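Local coordinates for uncharacterized protein conserved in bacteria (Cupriavidus necator, PDB 5DMH), which catalyses the ATP-dependent phosphorylation of 3-oxo-tetronate to 3-oxo-tetronate 4-phosphate, as a member of the four-carbon acid sugar kinase family, at residues R386-V400 against A426-F438. Numbering follows the deposited sequence.
Sequences RRFVVAGGETSGAVV and AKPLALALKSGNF. With ADP (adenosine-5'-diphosphate), chain C.
Leu-431 CD2 lies 3.5 Å from Phe-388 CB and slants against the ring, on the tightly packed face of parallel strands 387-391 and 430-434, which a backbone ladder joins from Arg-386 O to Gly-392 N. Val-390 and Leu-433 share this face, and both Leu-433 methyls meet Val-400 CG2 of the overlying helix, CD1 at 3.9 Å. Ser-396 OG, turned back beside its own backbone N (chi1 -66°), hydrogen-bonds Gly-392 O at 2.7 Å; Ser-396 N reaches that oxygen from the opposite face of its plane. On the other face, Lys-434 CE passes 3.6 Å from Ala-391 CB, and the bent chain brings NZ to Phe-438 O (2.8 Å), Gly-436 O and Gln-302. The solvent end is looser: bends at chi2 and chi3 fold Arg-386 so that NE (2.7 Å) and NH2 grip Pro-428 O side-on, in the guanidinium plane, while exposed Lys-427 lays CB over one face, toward its rim. At the far end Gly-393 N and Gly-436 N converge on ADP O1B, the latter at 2.8 Å, and Thr-395 OG1 binds O1A. The Gly-392/Gly-393 start of helix 393-403 and the turn from Ser-435 thus build part of the diphosphate site in the kinase's nucleotide-binding C-terminal domain.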
ATOM      1  N   ARG A 386       9.264 -18.569   9.459  1.00 23.26           N
ATOM      2  CA  ARG A 386       7.974 -18.740   8.795  1.00 20.91           C
ATOM      3  C   ARG A 386       7.063 -17.514   8.947  1.00 20.24           C
ATOM      4  O   ARG A 386       6.119 -17.355   8.176  1.00 23.55           O
ATOM      5  CB  ARG A 386       7.250 -19.970   9.339  1.00 32.16           C
ATOM      6  CG  ARG A 386       8.008 -21.269   9.124  1.00 35.95           C
ATOM      7  CD  ARG A 386       7.873 -21.757   7.698  1.00 37.48           C
ATOM      8  NE  ARG A 386       6.474 -22.057   7.383  1.00 37.18           N
ATOM      9  CZ  ARG A 386       5.837 -23.157   7.770  1.00 40.00           C
ATOM     10  NH1 ARG A 386       6.471 -24.084   8.474  1.00 41.35           N
ATOM     11  NH2 ARG A 386       4.564 -23.334   7.442  1.00 37.38           N
ATOM     12  N   ARG A 387       7.316 -16.681   9.959  1.00 19.09           N
ATOM     13  CA  ARG A 387       6.466 -15.492  10.202  1.00 18.11           C
ATOM     14  C   ARG A 387       7.294 -14.223  10.062  1.00 22.47           C
ATOM     15  O   ARG A 387       8.324 -14.073  10.711  1.00 19.93           O
ATOM     16  CB  ARG A 387       5.817 -15.526  11.601  1.00 18.52           C
ATOM     17  CG  ARG A 387       4.904 -16.735  11.871  1.00 23.99           C
ATOM     18  CD  ARG A 387       4.393 -16.754  13.314  1.00 26.59           C
ATOM     19  NE  ARG A 387       5.475 -17.048  14.239  1.00 25.17           N
ATOM     20  CZ  ARG A 387       5.664 -16.499  15.437  1.00 28.10           C
ATOM     21  NH1 ARG A 387       6.713 -16.876  16.160  1.00 25.23           N
ATOM     22  NH2 ARG A 387       4.836 -15.595  15.926  1.00 27.82           N
ATOM     23  N   PHE A 388       6.824 -13.320   9.206  1.00 18.74           N
ATOM     24  CA  PHE A 388       7.511 -12.068   8.923  1.00 15.31           C
ATOM     25  C   PHE A 388       6.581 -10.893   9.081  1.00 15.48           C
ATOM     26  O   PHE A 388       5.575 -10.784   8.352  1.00 14.87           O
ATOM     27  CB  PHE A 388       8.028 -12.090   7.482  1.00 19.29           C
ATOM     28  CG  PHE A 388       8.976 -13.207   7.182  1.00 20.82           C
ATOM     29  CD1 PHE A 388       8.510 -14.495   6.959  1.00 21.13           C
ATOM     30  CD2 PHE A 388      10.342 -12.967   7.076  1.00 18.98           C
ATOM     31  CE1 PHE A 388       9.394 -15.520   6.659  1.00 20.31           C
ATOM     32  CE2 PHE A 388      11.210 -13.990   6.779  1.00 19.69           C
ATOM     33  CZ  PHE A 388      10.749 -15.256   6.579  1.00 19.30           C
ATOM     34  N   VAL A 389       6.925  -9.993  10.004  1.00 17.73           N
ATOM     35  CA  VAL A 389       6.254  -8.697  10.157  1.00 15.98           C
ATOM     36  C   VAL A 389       7.192  -7.620   9.628  1.00 17.70           C
ATOM     37  O   VAL A 389       8.308  -7.494  10.093  1.00 17.23           O
ATOM     38  CB  VAL A 389       5.942  -8.401  11.643  1.00 15.25           C
ATOM     39  CG1 VAL A 389       5.291  -7.036  11.792  1.00 16.59           C
ATOM     40  CG2 VAL A 389       5.067  -9.500  12.228  1.00 19.47           C
ATOM     41  N   VAL A 390       6.734  -6.888   8.618  1.00 13.53           N
ATOM     42  CA  VAL A 390       7.528  -5.897   7.932  1.00 13.67           C
ATOM     43  C   VAL A 390       6.855  -4.532   8.039  1.00 15.10           C
ATOM     44  O   VAL A 390       5.697  -4.382   7.678  1.00 18.36           O
ATOM     45  CB  VAL A 390       7.728  -6.248   6.448  1.00 14.98           C
ATOM     46  CG1 VAL A 390       8.739  -5.292   5.819  1.00 15.78           C
ATOM     47  CG2 VAL A 390       8.161  -7.710   6.251  1.00 15.80           C
ATOM     48  N   ALA A 391       7.595  -3.548   8.517  1.00 16.98           N
ATOM     49  CA  ALA A 391       7.093  -2.193   8.664  1.00 14.91           C
ATOM     50  C   ALA A 391       7.650  -1.332   7.555  1.00 15.71           C
ATOM     51  O   ALA A 391       8.872  -1.175   7.455  1.00 13.30           O
ATOM     52  CB  ALA A 391       7.486  -1.630  10.028  1.00 15.60           C
ATOM     53  N   GLY A 392       6.764  -0.810   6.696  1.00 16.06           N
ATOM     54  CA  GLY A 392       7.178   0.055   5.616  1.00 16.33           C
ATOM     55  C   GLY A 392       6.789  -0.491   4.240  1.00 14.38           C
ATOM     56  O   GLY A 392       6.932  -1.680   3.953  1.00 12.66           O
ATOM     57  N   GLY A 393       6.278   0.390   3.395  1.00 12.57           N
ATOM     58  CA  GLY A 393       5.855   0.020   2.042  1.00  9.98           C
ATOM     59  C   GLY A 393       6.967  -0.470   1.120  1.00 12.50           C
ATOM     60  O   GLY A 393       6.961  -1.623   0.614  1.00 13.99           O
ATOM     61  N   GLU A 394       7.934   0.409   0.880  1.00 16.17           N
ATOM     62  CA  GLU A 394       9.105   0.053   0.090  1.00 16.50           C
ATOM     63  C   GLU A 394       9.843  -1.086   0.761  1.00 15.03           C
ATOM     64  O   GLU A 394      10.384  -1.970   0.098  1.00 15.93           O
ATOM     65  CB  GLU A 394      10.056   1.239  -0.050  1.00 14.57           C
ATOM     66  CG  GLU A 394       9.440   2.444  -0.716  1.00 16.52           C
ATOM     67  CD  GLU A 394       8.998   2.184  -2.140  1.00 21.86           C
ATOM     68  OE1 GLU A 394       9.701   1.459  -2.867  1.00 22.14           O
ATOM     69  OE2 GLU A 394       7.942   2.704  -2.514  1.00 30.79           O
ATOM     70  N   THR A 395       9.893  -1.041   2.084  1.00 13.27           N
ATOM     71  CA  THR A 395      10.597  -2.063   2.813  1.00 13.64           C
ATOM     72  C   THR A 395       9.951  -3.423   2.488  1.00 16.30           C
ATOM     73  O   THR A 395      10.640  -4.417   2.236  1.00 15.67           O
ATOM     74  CB  THR A 395      10.614  -1.796   4.350  1.00 14.05           C
ATOM     75  OG1 THR A 395      11.266  -0.549   4.621  1.00 16.44           O
ATOM     76  CG2 THR A 395      11.360  -2.925   5.095  1.00 13.56           C
ATOM     77  N   SER A 396       8.629  -3.466   2.511  1.00 15.74           N
ATOM     78  CA  SER A 396       7.901  -4.713   2.228  1.00 16.94           C
ATOM     79  C   SER A 396       8.125  -5.195   0.802  1.00 14.31           C
ATOM     80  O   SER A 396       8.242  -6.408   0.552  1.00 15.36           O
ATOM     81  CB  SER A 396       6.413  -4.526   2.472  1.00 13.54           C
ATOM     82  OG  SER A 396       6.140  -4.310   3.831  1.00 17.11           O
ATOM     83  N   GLY A 397       8.188  -4.253  -0.140  1.00 13.58           N
ATOM     84  CA  GLY A 397       8.486  -4.585  -1.526  1.00 15.50           C
ATOM     85  C   GLY A 397       9.826  -5.292  -1.632  1.00 20.02           C
ATOM     86  O   GLY A 397       9.935  -6.355  -2.287  1.00 16.58           O
ATOM     87  N   ALA A 398      10.852  -4.720  -0.989  1.00 17.28           N
ATOM     88  CA  ALA A 398      12.190  -5.317  -1.013  1.00 15.35           C
ATOM     89  C   ALA A 398      12.200  -6.696  -0.366  1.00 20.40           C
ATOM     90  O   ALA A 398      12.691  -7.670  -0.948  1.00 17.86           O
ATOM     91  CB  ALA A 398      13.208  -4.417  -0.355  1.00 17.84           C
ATOM     92  N   VAL A 399      11.638  -6.784   0.831  1.00 18.65           N
ATOM     93  CA  VAL A 399      11.641  -8.023   1.563  1.00 16.72           C
ATOM     94  C   VAL A 399      10.892  -9.149   0.852  1.00 18.90           C
ATOM     95  O   VAL A 399      11.402 -10.252   0.727  1.00 18.45           O
ATOM     96  CB  VAL A 399      11.059  -7.827   2.959  1.00 16.96           C
ATOM     97  CG1 VAL A 399      10.703  -9.167   3.578  1.00 18.02           C
ATOM     98  CG2 VAL A 399      12.022  -7.035   3.785  1.00 17.64           C
ATOM     99  N   VAL A 400       9.686  -8.861   0.365  1.00 15.98           N
ATOM    100  CA  VAL A 400       8.862  -9.881  -0.224  1.00 16.68           C
ATOM    101  C   VAL A 400       9.443 -10.347  -1.554  1.00 17.78           C
ATOM    102  O   VAL A 400       9.391 -11.542  -1.894  1.00 17.81           O
ATOM    103  CB  VAL A 400       7.416  -9.372  -0.362  1.00 15.53           C
ATOM    104  CG1 VAL A 400       6.552 -10.344  -1.141  1.00 19.59           C
ATOM    105  CG2 VAL A 400       6.832  -9.139   1.020  1.00 16.30           C
ATOM    106  N   ALA A 426       3.493 -25.233   0.010  1.00 40.01           N
ATOM    107  CA  ALA A 426       3.049 -26.381   0.787  1.00 45.92           C
ATOM    108  C   ALA A 426       3.228 -26.077   2.270  1.00 47.66           C
ATOM    109  O   ALA A 426       2.367 -26.398   3.085  1.00 49.84           O
ATOM    110  CB  ALA A 426       3.814 -27.636   0.393  1.00 47.96           C
ATOM    111  N   LYS A 427       4.355 -25.458   2.609  1.00 45.30           N
ATOM    112  CA  LYS A 427       4.576 -24.925   3.951  1.00 47.28           C
ATOM    113  C   LYS A 427       4.554 -23.395   3.879  1.00 38.51           C
ATOM    114  O   LYS A 427       5.576 -22.745   3.664  1.00 38.18           O
ATOM    115  CB  LYS A 427       5.895 -25.439   4.531  1.00 43.97           C
ATOM    116  CG  LYS A 427       5.834 -26.907   4.912  1.00 49.88           C
ATOM    117  CD  LYS A 427       7.164 -27.424   5.441  1.00 46.84           C
ATOM    118  CE  LYS A 427       8.143 -27.705   4.308  1.00 55.79           C
ATOM    119  NZ  LYS A 427       8.978 -28.925   4.572  1.00 63.14           N
ATOM    120  N   PRO A 428       3.373 -22.807   4.054  1.00 40.60           N
ATOM    121  CA  PRO A 428       3.290 -21.368   3.759  1.00 35.84           C
ATOM    122  C   PRO A 428       4.164 -20.503   4.657  1.00 29.66           C
ATOM    123  O   PRO A 428       4.601 -20.948   5.724  1.00 35.00           O
ATOM    124  CB  PRO A 428       1.812 -21.035   4.017  1.00 41.81           C
ATOM    125  CG  PRO A 428       1.087 -22.349   4.015  1.00 41.00           C
ATOM    126  CD  PRO A 428       2.093 -23.365   4.517  1.00 38.75           C
ATOM    127  N   LEU A 429       4.407 -19.279   4.212  1.00 26.71           N
ATOM    128  CA  LEU A 429       4.910 -18.214   5.062  1.00 22.54           C
ATOM    129  C   LEU A 429       3.728 -17.360   5.470  1.00 22.86           C
ATOM    130  O   LEU A 429       2.764 -17.240   4.731  1.00 24.65           O
ATOM    131  CB  LEU A 429       5.935 -17.350   4.331  1.00 20.83           C
ATOM    132  CG  LEU A 429       7.087 -18.105   3.678  1.00 27.06           C
ATOM    133  CD1 LEU A 429       7.985 -17.145   2.909  1.00 29.32           C
ATOM    134  CD2 LEU A 429       7.883 -18.893   4.738  1.00 30.09           C
ATOM    135  N   ALA A 430       3.799 -16.782   6.658  1.00 20.97           N
ATOM    136  CA  ALA A 430       2.779 -15.842   7.098  1.00 20.96           C
ATOM    137  C   ALA A 430       3.424 -14.472   7.179  1.00 19.17           C
ATOM    138  O   ALA A 430       4.484 -14.302   7.800  1.00 22.79           O
ATOM    139  CB  ALA A 430       2.209 -16.256   8.444  1.00 19.74           C
ATOM    140  N   LEU A 431       2.789 -13.501   6.530  1.00 16.42           N
ATOM    141  CA  LEU A 431       3.319 -12.157   6.420  1.00 17.34           C
ATOM    142  C   LEU A 431       2.333 -11.108   6.893  1.00 16.40           C
ATOM    143  O   LEU A 431       1.134 -11.207   6.618  1.00 19.59           O
ATOM    144  CB  LEU A 431       3.589 -11.830   4.953  1.00 18.84           C
ATOM    145  CG  LEU A 431       4.542 -12.734   4.165  1.00 32.02           C
ATOM    146  CD1 LEU A 431       4.555 -12.257   2.734  1.00 47.45           C
ATOM    147  CD2 LEU A 431       5.895 -12.623   4.725  1.00 31.11           C
ATOM    148  N   ALA A 432       2.848 -10.071   7.539  1.00 16.70           N
ATOM    149  CA  ALA A 432       2.056  -8.882   7.836  1.00 18.12           C
ATOM    150  C   ALA A 432       2.870  -7.728   7.298  1.00 16.77           C
ATOM    151  O   ALA A 432       4.000  -7.496   7.735  1.00 17.28           O
ATOM    152  CB  ALA A 432       1.808  -8.730   9.348  1.00 19.22           C
ATOM    153  N   LEU A 433       2.329  -7.064   6.287  1.00 15.16           N
ATOM    154  CA  LEU A 433       3.012  -6.002   5.586  1.00 13.53           C
ATOM    155  C   LEU A 433       2.350  -4.691   5.996  1.00 18.31           C
ATOM    156  O   LEU A 433       1.287  -4.328   5.485  1.00 16.12           O
ATOM    157  CB  LEU A 433       2.898  -6.206   4.071  1.00 13.11           C
ATOM    158  CG  LEU A 433       3.414  -7.566   3.588  1.00 15.62           C
ATOM    159  CD1 LEU A 433       3.364  -7.692   2.069  1.00 19.03           C
ATOM    160  CD2 LEU A 433       4.824  -7.867   4.115  1.00 13.79           C
ATOM    161  N   LYS A 434       3.000  -4.000   6.915  1.00 16.36           N
ATOM    162  CA  LYS A 434       2.434  -2.823   7.581  1.00 17.62           C
ATOM    163  C   LYS A 434       2.876  -1.514   6.940  1.00 12.46           C
ATOM    164  O   LYS A 434       4.020  -1.101   7.039  1.00 15.15           O
ATOM    165  CB  LYS A 434       2.856  -2.828   9.052  1.00 19.63           C
ATOM    166  CG  LYS A 434       2.252  -1.725   9.921  1.00 17.74           C
ATOM    167  CD  LYS A 434       3.197  -1.414  11.079  1.00 15.95           C
ATOM    168  CE  LYS A 434       4.186  -0.339  10.678  1.00 16.35           C
ATOM    169  NZ  LYS A 434       3.835   0.971  11.236  1.00 16.00           N
ATOM    170  N   SER A 435       1.958  -0.841   6.259  1.00 13.16           N
ATOM    171  CA  SER A 435       2.234   0.523   5.839  1.00 13.92           C
ATOM    172  C   SER A 435       2.778   1.333   7.005  1.00 13.67           C
ATOM    173  O   SER A 435       2.322   1.206   8.145  1.00 17.46           O
ATOM    174  CB  SER A 435       0.968   1.169   5.292  1.00 15.98           C
ATOM    175  OG  SER A 435       1.301   2.343   4.573  1.00 22.99           O
ATOM    176  N   GLY A 436       3.765   2.172   6.726  1.00 13.60           N
ATOM    177  CA  GLY A 436       4.492   2.846   7.773  1.00 11.73           C
ATOM    178  C   GLY A 436       3.644   3.578   8.798  1.00 13.37           C
ATOM    179  O   GLY A 436       3.932   3.538  10.000  1.00 15.14           O
ATOM    180  N   ASN A 437       2.596   4.250   8.341  1.00 15.70           N
ATOM    181  CA  ASN A 437       1.767   5.025   9.236  1.00 16.33           C
ATOM    182  C   ASN A 437       0.708   4.212  10.012  1.00 14.67           C
ATOM    183  O   ASN A 437      -0.017   4.776  10.850  1.00 16.19           O
ATOM    184  CB  ASN A 437       1.066   6.144   8.444  1.00 18.31           C
ATOM    185  CG  ASN A 437       2.019   7.224   7.982  1.00 18.92           C
ATOM    186  OD1 ASN A 437       2.915   7.644   8.708  1.00 22.13           O
ATOM    187  ND2 ASN A 437       1.808   7.700   6.775  1.00 15.65           N
ATOM    188  N   PHE A 438       0.588   2.918   9.742  1.00 12.88           N
ATOM    189  CA  PHE A 438      -0.519   2.148  10.297  1.00 14.89           C
ATOM    190  C   PHE A 438      -0.143   1.357  11.542  1.00 14.19           C
ATOM    191  O   PHE A 438       1.058   1.153  11.841  1.00 16.33           O
ATOM    192  CB  PHE A 438      -1.093   1.191   9.257  1.00 14.98           C
ATOM    193  CG  PHE A 438      -1.752   1.870   8.092  1.00 17.73           C
ATOM    194  CD1 PHE A 438      -1.985   3.250   8.089  1.00 19.05           C
ATOM    195  CD2 PHE A 438      -2.123   1.122   6.976  1.00 18.22           C
ATOM    196  CE1 PHE A 438      -2.596   3.855   6.981  1.00 22.35           C
ATOM    197  CE2 PHE A 438      -2.733   1.727   5.886  1.00 18.09           C
ATOM    198  CZ  PHE A 438      -2.958   3.085   5.887  1.00 18.20           C
TER
HETATM  199  PB  ADP C 501       6.681   4.013   4.829  1.00 15.16           P
HETATM  200  O1B ADP C 501       5.661   2.883   4.735  1.00 14.52           O
HETATM  201  O2B ADP C 501       6.746   4.583   6.236  1.00 15.66           O
HETATM  202  O3B ADP C 501       6.530   5.062   3.737  1.00 16.15           O
HETATM  203  PA  ADP C 501       8.932   2.786   3.415  1.00 15.91           P
HETATM  204  O1A ADP C 501       9.628   1.536   3.784  1.00 17.02           O
HETATM  205  O2A ADP C 501       8.035   2.868   2.228  1.00 14.95           O
HETATM  206  O3A ADP C 501       8.147   3.308   4.743  1.00 12.58           O
HETATM  207  O5' ADP C 501       9.983   3.971   3.156  1.00 16.92           O
HETATM  208  C5' ADP C 501      10.969   4.324   4.116  1.00 15.23           C
HETATM  209  C4' ADP C 501      12.273   4.632   3.387  1.00 16.66           C
HETATM  210  O4' ADP C 501      13.154   5.316   4.263  1.00 17.38           O
HETATM  211  C3' ADP C 501      12.987   3.362   2.944  1.00 18.61           C
HETATM  212  O3' ADP C 501      13.656   3.555   1.682  1.00 16.92           O
HETATM  213  C2' ADP C 501      13.977   3.159   4.046  1.00 17.46           C
HETATM  214  O2' ADP C 501      15.029   2.288   3.685  1.00 18.03           O
HETATM  215  C1' ADP C 501      14.374   4.588   4.327  1.00 14.30           C
HETATM  216  N9  ADP C 501      14.983   4.689   5.649  1.00 19.02           N
HETATM  217  C8  ADP C 501      14.582   4.070   6.785  1.00 21.63           C
HETATM  218  N7  ADP C 501      15.399   4.367   7.806  1.00 19.87           N
HETATM  219  C5  ADP C 501      16.347   5.193   7.304  1.00 16.97           C
HETATM  220  C6  ADP C 501      17.531   5.856   7.849  1.00 19.38           C
HETATM  221  N6  ADP C 501      17.797   5.689   9.161  1.00 16.08           N
HETATM  222  N1  ADP C 501      18.256   6.638   7.025  1.00 18.33           N
HETATM  223  C2  ADP C 501      17.943   6.803   5.723  1.00 20.13           C
HETATM  224  N3  ADP C 501      16.880   6.210   5.130  1.00 18.13           N
HETATM  225  C4  ADP C 501      16.077   5.397   5.879  1.00 18.79           C